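Local coordinates for B-type Cna protein (Enterococcus faecium, PDB 6FWY) that is of unknown function but, as an LPXTG-anchored surface protein with a thioester domain, probably attaches the bacterium covalently to host molecules, at residues G23-N28 with E35-S40; K92-G97 with E142-Y147; L189-A194 with F220-P225; P246-G251 with D257-I262. All coordinates share one frame; numbering follows the deposited sequence.

Contact 1 of 4, residues G23-N28 with E35-S40; sequences GYIRVN and EWMISS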
loop_
_atom_site.group_PDB
_atom_site.type_symbol
_atom_site.label_atom_id
_atom_site.label_comp_id
_atom_site.label_asym_id
_atom_site.label_seq_id
_atom_site.Cartn_x
_atom_site.Cartn_y
_atom_site.Cartn_z
ATOM N N GLY A 23 2.800 4.991 -28.732
ATOM C CA GLY A 23 1.431 4.834 -28.253
ATOM C C GLY A 23 0.613 4.007 -29.197
ATOM O O GLY A 23 0.884 3.977 -30.396
ATOM N N TYR A 24 -0.381 3.315 -28.648
ATOM C CA TYR A 24 -1.317 2.479 -29.411
ATOM C C TYR A 24 -2.689 3.137 -29.624
ATOM O O TYR A 24 -3.567 2.543 -30.241
ATOM C CB TYR A 24 -1.521 1.170 -28.656
ATOM C CG TYR A 24 -0.271 0.358 -28.597
ATOM C CD1 TYR A 24 0.647 0.553 -27.576
ATOM C CD2 TYR A 24 0.006 -0.595 -29.572
ATOM C CE1 TYR A 24 1.821 -0.179 -27.533
ATOM C CE2 TYR A 24 1.161 -1.348 -29.516
ATOM C CZ TYR A 24 2.050 -1.141 -28.486
ATOM O OH TYR A 24 3.194 -1.882 -28.464
ATOM N N ILE A 25 -2.839 4.341 -29.083
ATOM C CA ILE A 25 -4.052 5.134 -29.123
ATOM C C ILE A 25 -3.659 6.585 -29.344
ATOM O O ILE A 25 -2.494 6.938 -29.271
ATOM C CB ILE A 25 -4.900 4.994 -27.816
ATOM C CG1 ILE A 25 -4.171 5.511 -26.574
ATOM C CG2 ILE A 25 -5.320 3.537 -27.594
ATOM C CD1 ILE A 25 -4.340 6.978 -26.253
ATOM N N ARG A 26 -4.658 7.416 -29.604
ATOM C CA ARG A 26 -4.497 8.866 -29.648
ATOM C C ARG A 26 -5.614 9.446 -28.796
ATOM O O ARG A 26 -6.499 8.712 -28.362
ATOM C CB ARG A 26 -4.551 9.374 -31.096
ATOM C CG ARG A 26 -3.405 8.851 -31.941
ATOM C CD ARG A 26 -3.575 9.087 -33.413
ATOM N NE ARG A 26 -4.602 8.225 -33.991
ATOM C CZ ARG A 26 -5.142 8.397 -35.207
ATOM N NH1 ARG A 26 -4.739 9.376 -35.987
ATOM N NH2 ARG A 26 -6.072 7.557 -35.638
ATOM N N VAL A 27 -5.563 10.753 -28.551
ATOM C CA VAL A 27 -6.574 11.422 -27.754
ATOM C C VAL A 27 -6.987 12.732 -28.415
ATOM O O VAL A 27 -6.117 13.578 -28.727
ATOM C CB VAL A 27 -6.103 11.736 -26.324
ATOM C CG1 VAL A 27 -7.213 12.379 -25.508
ATOM C CG2 VAL A 27 -5.591 10.479 -25.617
ATOM N N ASN A 28 -8.306 12.890 -28.597
ATOM C CA ASN A 28 -8.899 14.176 -28.911
ATOM C C ASN A 28 -8.807 15.083 -27.693
ATOM O O ASN A 28 -9.577 14.986 -26.748
ATOM C CB ASN A 28 -10.374 14.038 -29.355
ATOM C CG ASN A 28 -10.520 13.273 -30.659
ATOM O OD1 ASN A 28 -9.695 13.395 -31.559
ATOM N ND2 ASN A 28 -11.563 12.470 -30.749
ATOM N N GLU A 35 -4.316 13.654 -30.992
ATOM C CA GLU A 35 -3.000 13.929 -30.426
ATOM C C GLU A 35 -2.360 12.603 -29.939
ATOM O O GLU A 35 -3.027 11.783 -29.305
ATOM C CB GLU A 35 -3.128 14.903 -29.264
ATOM C CG GLU A 35 -1.809 15.311 -28.653
ATOM C CD GLU A 35 -1.938 16.322 -27.527
ATOM O OE1 GLU A 35 -2.664 17.341 -27.689
ATOM O OE2 GLU A 35 -1.256 16.137 -26.487
ATOM N N TRP A 36 -1.084 12.403 -30.275
ATOM C CA TRP A 36 -0.355 11.193 -29.866
ATOM C C TRP A 36 -0.041 11.260 -28.373
ATOM O O TRP A 36 0.165 12.346 -27.812
ATOM C CB TRP A 36 0.947 10.996 -30.648
ATOM C CG TRP A 36 0.785 10.607 -32.087
ATOM C CD1 TRP A 36 -0.314 10.833 -32.905
ATOM C CD2 TRP A 36 1.775 10.007 -32.921
ATOM N NE1 TRP A 36 -0.059 10.383 -34.172
ATOM C CE2 TRP A 36 1.210 9.867 -34.215
ATOM C CE3 TRP A 36 3.084 9.555 -32.702
ATOM C CZ2 TRP A 36 1.916 9.287 -35.283
ATOM C CZ3 TRP A 36 3.781 8.975 -33.770
ATOM C CH2 TRP A 36 3.186 8.850 -35.049
ATOM N N MET A 37 -0.040 10.081 -27.755
ATOM C CA MET A 37 0.290 9.945 -26.348
ATOM C C MET A 37 1.469 8.979 -26.196
ATOM O O MET A 37 1.297 7.803 -25.880
ATOM C CB MET A 37 -0.933 9.480 -25.574
ATOM C CG MET A 37 -2.042 10.522 -25.495
ATOM S SD MET A 37 -1.545 11.970 -24.561
ATOM C CE MET A 37 -2.791 13.144 -24.962
ATOM N N ILE A 38 2.658 9.520 -26.441
ATOM C CA ILE A 38 3.897 8.766 -26.400
ATOM C C ILE A 38 4.296 8.622 -24.913
ATOM O O ILE A 38 3.809 9.374 -24.047
ATOM C CB ILE A 38 5.045 9.420 -27.212
ATOM C CG1 ILE A 38 5.652 10.631 -26.460
ATOM C CG2 ILE A 38 4.582 9.808 -28.615
ATOM C CD1 ILE A 38 6.709 11.401 -27.209
ATOM N N SER A 39 5.174 7.652 -24.644
ATOM C CA SER A 39 5.662 7.436 -23.293
ATOM C C SER A 39 6.967 6.654 -23.268
ATOM O O SER A 39 7.277 5.882 -24.192
ATOM C CB SER A 39 4.628 6.705 -22.450
ATOM O OG SER A 39 4.873 6.931 -21.079
ATOM N N SER A 40 7.705 6.881 -22.183
ATOM C CA SER A 40 8.928 6.142 -21.868
ATOM C C SER A 40 8.739 5.412 -20.545
ATOM O O SER A 40 8.316 6.005 -19.560
ATOM C CB SER A 40 10.094 7.097 -21.718
ATOM O OG SER A 40 10.431 7.700 -22.938
HETATM O O HOH W 1 -0.010 8.043 -29.336
#

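Contact 2 of 4, residues K92-G97 with E142-Y147; sequences KELGAG and EKIYDY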
loop_
_atom_site.group_PDB
_atom_site.type_symbol
_atom_site.label_atom_id
_atom_site.label_comp_id
_atom_site.label_asym_id
_atom_site.label_seq_id
_atom_site.Cartn_x
_atom_site.Cartn_y
_atom_site.Cartn_z
ATOM N N LYS A 92 -0.351 -11.866 -20.420
ATOM C CA LYS A 92 -1.358 -12.907 -20.653
ATOM C C LYS A 92 -2.630 -12.712 -19.805
ATOM O O LYS A 92 -3.744 -12.776 -20.326
ATOM C CB LYS A 92 -0.777 -14.299 -20.384
ATOM C CG LYS A 92 -1.759 -15.428 -20.689
ATOM C CD LYS A 92 -1.161 -16.813 -20.592
ATOM C CE LYS A 92 -2.295 -17.847 -20.667
ATOM N NZ LYS A 92 -1.883 -19.279 -20.579
ATOM N N GLU A 93 -2.438 -12.489 -18.509
ATOM C CA GLU A 93 -3.538 -12.236 -17.575
ATOM C C GLU A 93 -4.357 -10.997 -17.912
ATOM O O GLU A 93 -5.558 -10.987 -17.724
ATOM C CB GLU A 93 -2.990 -12.091 -16.157
ATOM C CG GLU A 93 -2.495 -13.408 -15.561
ATOM C CD GLU A 93 -1.769 -13.230 -14.230
ATOM O OE1 GLU A 93 -1.220 -12.145 -13.957
ATOM O OE2 GLU A 93 -1.795 -14.191 -13.439
ATOM N N LEU A 94 -3.696 -9.958 -18.403
ATOM C CA LEU A 94 -4.367 -8.715 -18.808
ATOM C C LEU A 94 -5.008 -8.723 -20.217
ATOM O O LEU A 94 -5.791 -7.833 -20.535
ATOM C CB LEU A 94 -3.395 -7.545 -18.696
ATOM C CG LEU A 94 -2.850 -7.285 -17.288
ATOM C CD1 LEU A 94 -1.672 -6.313 -17.336
ATOM C CD2 LEU A 94 -3.916 -6.766 -16.350
ATOM N N GLY A 95 -4.680 -9.708 -21.050
ATOM C CA GLY A 95 -5.164 -9.756 -22.429
ATOM C C GLY A 95 -4.271 -9.000 -23.401
ATOM O O GLY A 95 -4.561 -8.941 -24.585
ATOM N N ALA A 96 -3.174 -8.436 -22.902
ATOM C CA ALA A 96 -2.172 -7.797 -23.741
ATOM C C ALA A 96 -1.339 -8.871 -24.420
ATOM O O ALA A 96 -1.157 -9.946 -23.884
ATOM C CB ALA A 96 -1.293 -6.896 -22.892
ATOM N N GLY A 97 -0.852 -8.576 -25.612
ATOM C CA GLY A 97 -0.029 -9.506 -26.392
ATOM C C GLY A 97 1.442 -9.539 -26.027
ATOM O O GLY A 97 2.117 -10.458 -26.430
ATOM N N GLU A 142 -9.397 -1.657 -20.230
ATOM C CA GLU A 142 -10.728 -1.816 -19.643
ATOM C C GLU A 142 -10.746 -2.727 -18.420
ATOM O O GLU A 142 -11.469 -2.475 -17.458
ATOM C CB GLU A 142 -11.718 -2.322 -20.694
ATOM C CG GLU A 142 -12.020 -1.262 -21.728
ATOM C CD GLU A 142 -12.812 -1.768 -22.923
ATOM O OE1 GLU A 142 -13.186 -2.969 -22.997
ATOM O OE2 GLU A 142 -13.079 -0.939 -23.817
ATOM N N LYS A 143 -9.964 -3.797 -18.471
ATOM C CA LYS A 143 -9.812 -4.663 -17.307
ATOM C C LYS A 143 -9.216 -3.866 -16.143
ATOM O O LYS A 143 -9.783 -3.827 -15.069
ATOM C CB LYS A 143 -8.929 -5.869 -17.631
ATOM C CG LYS A 143 -8.905 -6.911 -16.515
ATOM C CD LYS A 143 -8.258 -8.213 -16.954
ATOM C CE LYS A 143 -7.509 -8.920 -15.807
ATOM N NZ LYS A 143 -8.384 -9.808 -15.010
ATOM N N ILE A 144 -8.081 -3.222 -16.375
ATOM C CA ILE A 144 -7.353 -2.522 -15.303
ATOM C C ILE A 144 -8.189 -1.353 -14.768
ATOM O O ILE A 144 -8.311 -1.176 -13.553
ATOM C CB ILE A 144 -5.952 -2.045 -15.764
ATOM C CG1 ILE A 144 -5.075 -3.241 -16.189
ATOM C CG2 ILE A 144 -5.227 -1.280 -14.658
ATOM C CD1 ILE A 144 -3.914 -2.831 -17.104
ATOM N N TYR A 145 -8.772 -0.569 -15.674
ATOM C CA TYR A 145 -9.565 0.602 -15.298
ATOM C C TYR A 145 -10.789 0.201 -14.465
ATOM O O TYR A 145 -11.040 0.772 -13.408
ATOM C CB TYR A 145 -9.980 1.363 -16.553
ATOM C CG TYR A 145 -10.685 2.662 -16.315
ATOM C CD1 TYR A 145 -10.060 3.688 -15.645
ATOM C CD2 TYR A 145 -11.976 2.878 -16.788
ATOM C CE1 TYR A 145 -10.694 4.907 -15.427
ATOM C CE2 TYR A 145 -12.617 4.100 -16.601
ATOM C CZ TYR A 145 -11.964 5.104 -15.901
ATOM O OH TYR A 145 -12.558 6.320 -15.677
ATOM N N ASP A 146 -11.528 -0.801 -14.934
ATOM C CA ASP A 146 -12.676 -1.315 -14.196
ATOM C C ASP A 146 -12.295 -1.701 -12.758
ATOM O O ASP A 146 -12.990 -1.347 -11.813
ATOM C CB ASP A 146 -13.288 -2.509 -14.929
ATOM C CG ASP A 146 -14.602 -2.992 -14.293
ATOM O OD1 ASP A 146 -15.376 -2.152 -13.766
ATOM O OD2 ASP A 146 -14.864 -4.221 -14.262
ATOM N N TYR A 147 -11.170 -2.401 -12.607
ATOM C CA TYR A 147 -10.683 -2.787 -11.294
ATOM C C TYR A 147 -10.283 -1.556 -10.450
ATOM O O TYR A 147 -10.652 -1.452 -9.286
ATOM C CB TYR A 147 -9.528 -3.785 -11.417
ATOM C CG TYR A 147 -8.967 -4.208 -10.080
ATOM C CD1 TYR A 147 -9.741 -4.949 -9.184
ATOM C CD2 TYR A 147 -7.676 -3.847 -9.698
ATOM C CE1 TYR A 147 -9.245 -5.330 -7.954
ATOM C CE2 TYR A 147 -7.177 -4.222 -8.462
ATOM C CZ TYR A 147 -7.957 -4.965 -7.600
ATOM O OH TYR A 147 -7.452 -5.326 -6.379
#

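Contact 3 of 4, residues L189-A194 with F220-P225; sequences LTFTSA and FTIKVP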
loop_
_atom_site.group_PDB
_atom_site.type_symbol
_atom_site.label_atom_id
_atom_site.label_comp_id
_atom_site.label_asym_id
_atom_site.label_seq_id
_atom_site.Cartn_x
_atom_site.Cartn_y
_atom_site.Cartn_z
ATOM N N LEU A 189 2.955 -2.900 23.378
ATOM C CA LEU A 189 1.863 -2.742 24.334
ATOM C C LEU A 189 2.009 -1.453 25.131
ATOM O O LEU A 189 3.105 -1.130 25.573
ATOM C CB LEU A 189 1.816 -3.955 25.271
ATOM C CG LEU A 189 1.704 -5.323 24.591
ATOM C CD1 LEU A 189 1.514 -6.394 25.641
ATOM C CD2 LEU A 189 0.519 -5.361 23.603
ATOM N N THR A 190 0.912 -0.717 25.286
ATOM C CA THR A 190 0.846 0.450 26.160
ATOM C C THR A 190 -0.245 0.197 27.182
ATOM O O THR A 190 -1.393 -0.082 26.830
ATOM C CB THR A 190 0.520 1.746 25.383
ATOM O OG1 THR A 190 1.616 2.063 24.529
ATOM C CG2 THR A 190 0.325 2.944 26.314
ATOM N N PHE A 191 0.116 0.305 28.456
ATOM C CA PHE A 191 -0.841 0.133 29.549
ATOM C C PHE A 191 -1.462 1.470 29.895
ATOM O O PHE A 191 -0.757 2.448 30.130
ATOM C CB PHE A 191 -0.179 -0.559 30.728
ATOM C CG PHE A 191 0.159 -1.990 30.425
ATOM C CD1 PHE A 191 -0.770 -2.998 30.593
ATOM C CD2 PHE A 191 1.392 -2.304 29.892
ATOM C CE1 PHE A 191 -0.472 -4.308 30.255
ATOM C CE2 PHE A 191 1.719 -3.620 29.545
ATOM C CZ PHE A 191 0.778 -4.623 29.718
ATOM N N THR A 192 -2.789 1.504 29.877
ATOM C CA THR A 192 -3.557 2.739 30.040
ATOM C C THR A 192 -4.120 2.908 31.443
ATOM O O THR A 192 -4.763 3.907 31.721
ATOM C CB THR A 192 -4.691 2.795 29.004
ATOM O OG1 THR A 192 -5.429 1.568 29.051
ATOM C CG2 THR A 192 -4.110 2.962 27.606
ATOM N N SER A 193 -3.858 1.939 32.319
ATOM C CA SER A 193 -4.117 2.043 33.753
ATOM C C SER A 193 -2.879 1.582 34.510
ATOM O O SER A 193 -1.879 1.183 33.912
ATOM C CB SER A 193 -5.303 1.168 34.145
ATOM O OG SER A 193 -5.010 -0.210 33.984
ATOM N N ALA A 194 -2.964 1.649 35.836
ATOM C CA ALA A 194 -1.934 1.147 36.733
ATOM C C ALA A 194 -1.642 -0.332 36.501
ATOM O O ALA A 194 -2.558 -1.135 36.383
ATOM C CB ALA A 194 -2.350 1.386 38.180
ATOM N N PHE A 220 0.166 -13.927 23.102
ATOM C CA PHE A 220 0.919 -13.644 24.305
ATOM C C PHE A 220 0.018 -13.797 25.510
ATOM O O PHE A 220 -1.189 -13.854 25.385
ATOM C CB PHE A 220 1.565 -12.246 24.268
ATOM C CG PHE A 220 0.592 -11.128 24.215
ATOM C CD1 PHE A 220 0.064 -10.591 25.384
ATOM C CD2 PHE A 220 0.197 -10.602 23.005
ATOM C CE1 PHE A 220 -0.883 -9.584 25.335
ATOM C CE2 PHE A 220 -0.706 -9.558 22.937
ATOM C CZ PHE A 220 -1.265 -9.059 24.111
ATOM N N THR A 221 0.635 -13.849 26.685
ATOM C CA THR A 221 -0.067 -14.029 27.949
ATOM C C THR A 221 0.408 -12.980 28.951
ATOM O O THR A 221 1.602 -12.764 29.098
ATOM C CB THR A 221 0.109 -15.468 28.455
ATOM O OG1 THR A 221 -0.518 -16.363 27.536
ATOM C CG2 THR A 221 -0.527 -15.667 29.820
ATOM N N ILE A 222 -0.543 -12.310 29.594
ATOM C CA ILE A 222 -0.290 -11.415 30.712
ATOM C C ILE A 222 -0.560 -12.204 31.992
ATOM O O ILE A 222 -1.558 -12.918 32.081
ATOM C CB ILE A 222 -1.178 -10.144 30.652
ATOM C CG1 ILE A 222 -0.811 -9.326 29.418
ATOM C CG2 ILE A 222 -1.003 -9.286 31.907
ATOM C CD1 ILE A 222 -1.688 -8.132 29.154
ATOM N N LYS A 223 0.334 -12.064 32.970
ATOM C CA LYS A 223 0.224 -12.770 34.245
ATOM C C LYS A 223 0.214 -11.794 35.406
ATOM O O LYS A 223 1.101 -10.961 35.520
ATOM C CB LYS A 223 1.368 -13.764 34.391
ATOM C CG LYS A 223 1.404 -14.781 33.262
ATOM C CD LYS A 223 2.099 -16.054 33.652
ATOM C CE LYS A 223 2.099 -17.033 32.494
ATOM N NZ LYS A 223 2.610 -18.372 32.841
ATOM N N VAL A 224 -0.792 -11.912 36.261
ATOM C CA VAL A 224 -1.020 -11.004 37.381
ATOM C C VAL A 224 -0.956 -11.866 38.637
ATOM O O VAL A 224 -1.702 -12.832 38.738
ATOM C CB VAL A 224 -2.401 -10.304 37.270
ATOM C CG1 VAL A 224 -2.674 -9.405 38.475
ATOM C CG2 VAL A 224 -2.488 -9.494 35.974
ATOM N N PRO A 225 -0.060 -11.533 39.591
ATOM C CA PRO A 225 0.041 -12.380 40.797
ATOM C C PRO A 225 -1.290 -12.535 41.536
ATOM O O PRO A 225 -2.032 -11.556 41.683
ATOM C CB PRO A 225 1.062 -11.637 41.658
ATOM C CG PRO A 225 1.873 -10.840 40.716
ATOM C CD PRO A 225 0.936 -10.439 39.609
#

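Contact 4 of 4, residues P246-G251 with D257-I262; sequences PFTFDG and DAVVMI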
loop_
_atom_site.group_PDB
_atom_site.type_symbol
_atom_site.label_atom_id
_atom_site.label_comp_id
_atom_site.label_asym_id
_atom_site.label_seq_id
_atom_site.Cartn_x
_atom_site.Cartn_y
_atom_site.Cartn_z
ATOM N N PRO A 246 0.943 3.446 -2.778
ATOM C CA PRO A 246 1.310 4.338 -3.869
ATOM C C PRO A 246 1.496 5.762 -3.405
ATOM O O PRO A 246 0.671 6.268 -2.650
ATOM C CB PRO A 246 0.109 4.239 -4.827
ATOM C CG PRO A 246 -1.035 3.988 -3.924
ATOM C CD PRO A 246 -0.493 3.110 -2.820
ATOM N N PHE A 247 2.557 6.408 -3.873
ATOM C CA PHE A 247 2.835 7.815 -3.557
ATOM C C PHE A 247 3.153 8.607 -4.822
ATOM O O PHE A 247 3.696 8.068 -5.784
ATOM C CB PHE A 247 3.976 7.923 -2.545
ATOM C CG PHE A 247 3.672 7.266 -1.229
ATOM C CD1 PHE A 247 2.869 7.891 -0.288
ATOM C CD2 PHE A 247 4.174 6.010 -0.949
ATOM C CE1 PHE A 247 2.575 7.273 0.916
ATOM C CE2 PHE A 247 3.915 5.380 0.278
ATOM C CZ PHE A 247 3.110 6.015 1.213
ATOM N N THR A 248 2.799 9.885 -4.803
ATOM C CA THR A 248 3.036 10.775 -5.930
ATOM C C THR A 248 4.179 11.713 -5.617
ATOM O O THR A 248 4.364 12.126 -4.457
ATOM C CB THR A 248 1.803 11.635 -6.244
ATOM O OG1 THR A 248 1.513 12.457 -5.103
ATOM C CG2 THR A 248 0.601 10.745 -6.574
ATOM N N PHE A 249 4.925 12.058 -6.663
ATOM C CA PHE A 249 6.079 12.924 -6.574
ATOM C C PHE A 249 6.037 14.101 -7.548
ATOM O O PHE A 249 5.500 13.996 -8.647
ATOM C CB PHE A 249 7.348 12.100 -6.757
ATOM C CG PHE A 249 7.553 11.108 -5.652
ATOM C CD1 PHE A 249 8.107 11.484 -4.432
ATOM C CD2 PHE A 249 7.093 9.811 -5.805
ATOM C CE1 PHE A 249 8.266 10.574 -3.418
ATOM C CE2 PHE A 249 7.226 8.893 -4.767
ATOM C CZ PHE A 249 7.824 9.282 -3.575
ATOM N N ASP A 250 6.653 15.202 -7.127
ATOM C CA ASP A 250 6.481 16.500 -7.750
ATOM C C ASP A 250 7.509 16.751 -8.850
ATOM O O ASP A 250 8.678 16.904 -8.578
ATOM C CB ASP A 250 6.535 17.566 -6.657
ATOM C CG ASP A 250 6.208 18.985 -7.143
ATOM O OD1 ASP A 250 6.020 19.252 -8.343
ATOM O OD2 ASP A 250 6.200 19.858 -6.263
ATOM N N GLY A 251 7.041 16.778 -10.098
ATOM C CA GLY A 251 7.856 17.140 -11.269
ATOM C C GLY A 251 8.097 18.632 -11.486
ATOM O O GLY A 251 8.793 19.009 -12.429
ATOM N N ASP A 257 4.637 14.827 -12.991
ATOM C CA ASP A 257 4.453 14.163 -11.712
ATOM C C ASP A 257 4.399 12.656 -11.972
ATOM O O ASP A 257 3.945 12.203 -13.048
ATOM C CB ASP A 257 3.176 14.612 -11.014
ATOM C CG ASP A 257 3.215 16.048 -10.556
ATOM O OD1 ASP A 257 4.294 16.680 -10.579
ATOM O OD2 ASP A 257 2.155 16.546 -10.130
ATOM N N ALA A 258 4.847 11.890 -10.986
ATOM C CA ALA A 258 4.907 10.437 -11.097
ATOM C C ALA A 258 4.393 9.738 -9.837
ATOM O O ALA A 258 4.554 10.220 -8.727
ATOM C CB ALA A 258 6.319 9.991 -11.438
ATOM N N VAL A 259 3.765 8.590 -10.046
ATOM C CA VAL A 259 3.233 7.763 -8.971
ATOM C C VAL A 259 3.977 6.430 -8.991
ATOM O O VAL A 259 4.308 5.910 -10.046
ATOM C CB VAL A 259 1.683 7.571 -9.077
ATOM C CG1 VAL A 259 1.286 6.818 -10.367
ATOM C CG2 VAL A 259 1.139 6.877 -7.829
ATOM N N VAL A 260 4.242 5.893 -7.809
ATOM C CA VAL A 260 5.068 4.681 -7.647
ATOM C C VAL A 260 4.759 4.029 -6.299
ATOM O O VAL A 260 4.444 4.712 -5.338
ATOM C CB VAL A 260 6.592 4.979 -7.797
ATOM C CG1 VAL A 260 7.083 5.967 -6.771
ATOM C CG2 VAL A 260 7.430 3.710 -7.743
ATOM N N MET A 261 4.816 2.700 -6.263
ATOM C CA MET A 261 4.624 1.934 -5.048
ATOM C C MET A 261 5.910 1.999 -4.237
ATOM O O MET A 261 6.974 1.699 -4.748
ATOM C CB MET A 261 4.285 0.480 -5.377
ATOM C CG MET A 261 2.935 0.324 -6.080
ATOM S SD MET A 261 1.487 0.713 -5.077
ATOM C CE MET A 261 1.275 -0.843 -4.227
ATOM N N ILE A 262 5.789 2.433 -2.988
ATOM C CA ILE A 262 6.924 2.482 -2.065
ATOM C C ILE A 262 6.629 1.723 -0.778
ATOM O O ILE A 262 5.575 1.900 -0.165
ATOM C CB ILE A 262 7.331 3.936 -1.756
ATOM C CG1 ILE A 262 7.769 4.613 -3.063
ATOM C CG2 ILE A 262 8.450 3.984 -0.711
ATOM C CD1 ILE A 262 8.061 6.076 -2.933
HETATM O O HOH W 2 3.534 18.873 -9.186
#

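Contact 1 of 4, residues G23-N28 with E35-S40
Val27 and Glu35 pair across the beta hairpin of strands 26-29 and 32-44 as an antiparallel hydrogen-bonded pair. Val27 N donates to Glu35 O at 2.8 Å, within the carbonyl plane. The return bond from Glu35 N to Val27 O, 2.9 Å, is more bent, with an N-H...O angle of 138° and the donor above the carbonyl plane. Ile25 O and Met37 N, 4.3 Å apart, are too distant for a direct bond, and a water bridges them. It gives a hydrogen bond to Ile25 O and accepts one from Met37 N, 2.6 Å from that nitrogen.

The apolar contacts centre on Met37. Its chain bends at chi2 (-65°), which turns the thioether end toward Val27. CG of Met37 lies 3.6 Å from CG2 of Val27, and CE of Met37 rests against CB and CG2 of the same valine. Farther along, CD1 of Ile25 comes within 4.3 Å of CB of Met37. Tyr104 and Trp111 of helix 99-113 cover this side.

Arg26 and Trp36 meet through carbon. CD of Arg26 sits 3.7 Å from CD1 of the Trp36 indole, and the guanidinium plane stands 79° from the ring. The guanidinium itself binds Ser125 through NH2.

Two direct backbone bonds and one water bridge thus join the main chains; Met37 O bonds Tyr104 OH instead. Met37 and Val27 add an apolar side, while the charged end of Arg26 is held by a residue outside the hairpin.

Contact 2 of 4, residues K92-G97 with E142-Y147
Leu94, Lys143 and Ile144 carry this small contact between the end of helix 91-94 and helix 131-150, both in the thioester domain. Leu94 has the largest area buried. It is the last helical residue before Gly95, which has positive phi and ends the helix in a Schellman motif. CD2 of Leu94 lies 3.7 Å from CG1 of Ile144. The same methyl is 4.0 Å from CD1 of Ile144, and CD1 of Leu94 is 4.1 Å from CD1 of Ile144. Both methyls of Leu94 therefore rest on the CG1-CD1 branch of Ile144, and the two side chains meet at a slant.

With CG1 anti to the carbonyl carbon (chi1 -61°), that branch of Ile144 is carried to Leu94. Ile144 also packs on Thr106 and Val109, so it touches both helix 91-94 and helix 99-113.

Lys143 comes from the exposed side. Its chain bends at chi3 and chi4, and the aliphatic part passes beside the backbone of the shorter helix. CE of Lys143 is 3.4 Å from Glu93 O, while NZ of Lys143 is 4.1 Å from Glu93 O. The side chain of Glu93 turns away, and its OE1 accepts a hydrogen bond from Thr90 N.

The contact thus rests on apolar carbons, a buried leucine-isoleucine pair with the exposed Lys143 chain beside it. The lysine ammonium makes no hydrogen bond across it, so any pull of NZ on the Glu93 carbonyl is probably weak and long-range.

Contact 3 of 4, residues L189-A194 with F220-P225
Phe220 has CG between its backbone N and its carbonyl carbon (chi1 63°), while Leu189 has CG anti to the carbonyl carbon (chi1 -55°). These settings bring the ring and the isobutyl group together from opposite directions, although the CA atoms of Leu189 and Phe220 are 10.9 Å apart. CD1 of Leu189 sits over one face of the Phe220 ring. This methyl, CD1 of Leu189, is 4.0 Å from CE1 and 4.1 Å from CZ of Phe220. CD2 of Leu189 reaches CZ of Phe220 at 4.1 Å as well, so both methyls lie close to the far end of the ring.

A second pair repeats the theme two residues on. Phe191 and Ile222 also come from opposite directions. Here the aromatic ring is met differently: CD1 of Ile222 lies at the edge of the Phe191 ring, near its plane, 4.2 Å from CE1 of Phe191. One phenylalanine thus offers a face and the other an edge.

The pairs link two sheets. Leu189 and Phe191 belong to strand 185-191 of the large antiparallel sheet, and Phe220 and Ile222 to strand 218-225 of the five-stranded sheet. Phe235 of strand 231-250 packs on both Phe220 and Ile222. Val214 touches Leu189 and Phe220, and Met199 touches Phe191 and Ile222.

The segments are held by van der Waals contact of methyls with aromatic carbons. Backbone bonds run to neighbours on each side, as Thr190 to Lys236 of strand 231-250 and Phe220 to Tyr177 of strand 172-181. The result is a mostly buried set of two apolar contacts between the sheets.

Contact 4 of 4, residues P246-G251 with D257-I262
This contact is the closed end of the long antiparallel hairpin of strands 231-250 and 258-277. Phe247 pairs with Val260 and Phe249 with Ala258, both as hydrogen-bonded pairs. Phe247 N donates to Val260 O at 2.9 Å, and Phe249 N donates to Ala258 O at 2.8 Å, nearly along the C=O axis. Val260 N and Ala258 N return the bonds.

Next to the turn, Gly251 N donates to Asp257 OD1 at 2.8 Å, on the anti side of the carboxylate. A water lies 2.7 Å from OD1 of Asp250 and from OD1 of Asp257, and may bridge them. Asp250 OD1 is 3.8 Å from Asp257 OD1. The backbone N-H, and perhaps the water, would ease these like charges. Asp250 OD1 also accepts from Arg252 N.

On one face, CZ of Phe249 lies 3.3 Å from CD1 of Ile262, which meets the ring at its edge. CG1 of Val260 reaches the same edge, 3.5 Å from CE2 of Phe249. On the other face, Met261 bends at chi2 (-68°), which brings its SD within 3.8 Å of CB of Pro246.

Helix 76-84 covers Val259 and Met261 through Phe82. Strand 67-73 pairs with the other edge of 246-250, where Gly72 O binds Thr248 OG1. Phe14 of strand 11-21 packs on Ala258 and Val260, and Ala12 on Phe249.

How the contacts relate
The four contacts follow one another along the chain without overlap, and none touches another. Contacts 1 and 2 lie on one side of the chain's centre, with contact 4 closer to that centre. The centres of contacts 1 and 2 are about 18 Å apart, those of 1 and 4 about 21 Å, and those of 2 and 4 about 22 Å. Helix 99-113 packs on both contacts 1 and 2. Contact 3 is remote, with its centre about 61 Å from that of contact 1 and about 42 Å from that of contact 4. Strand 231-250 spans that last gap: its end forms contact 4, and its Leu233 and Phe235 line contact 3.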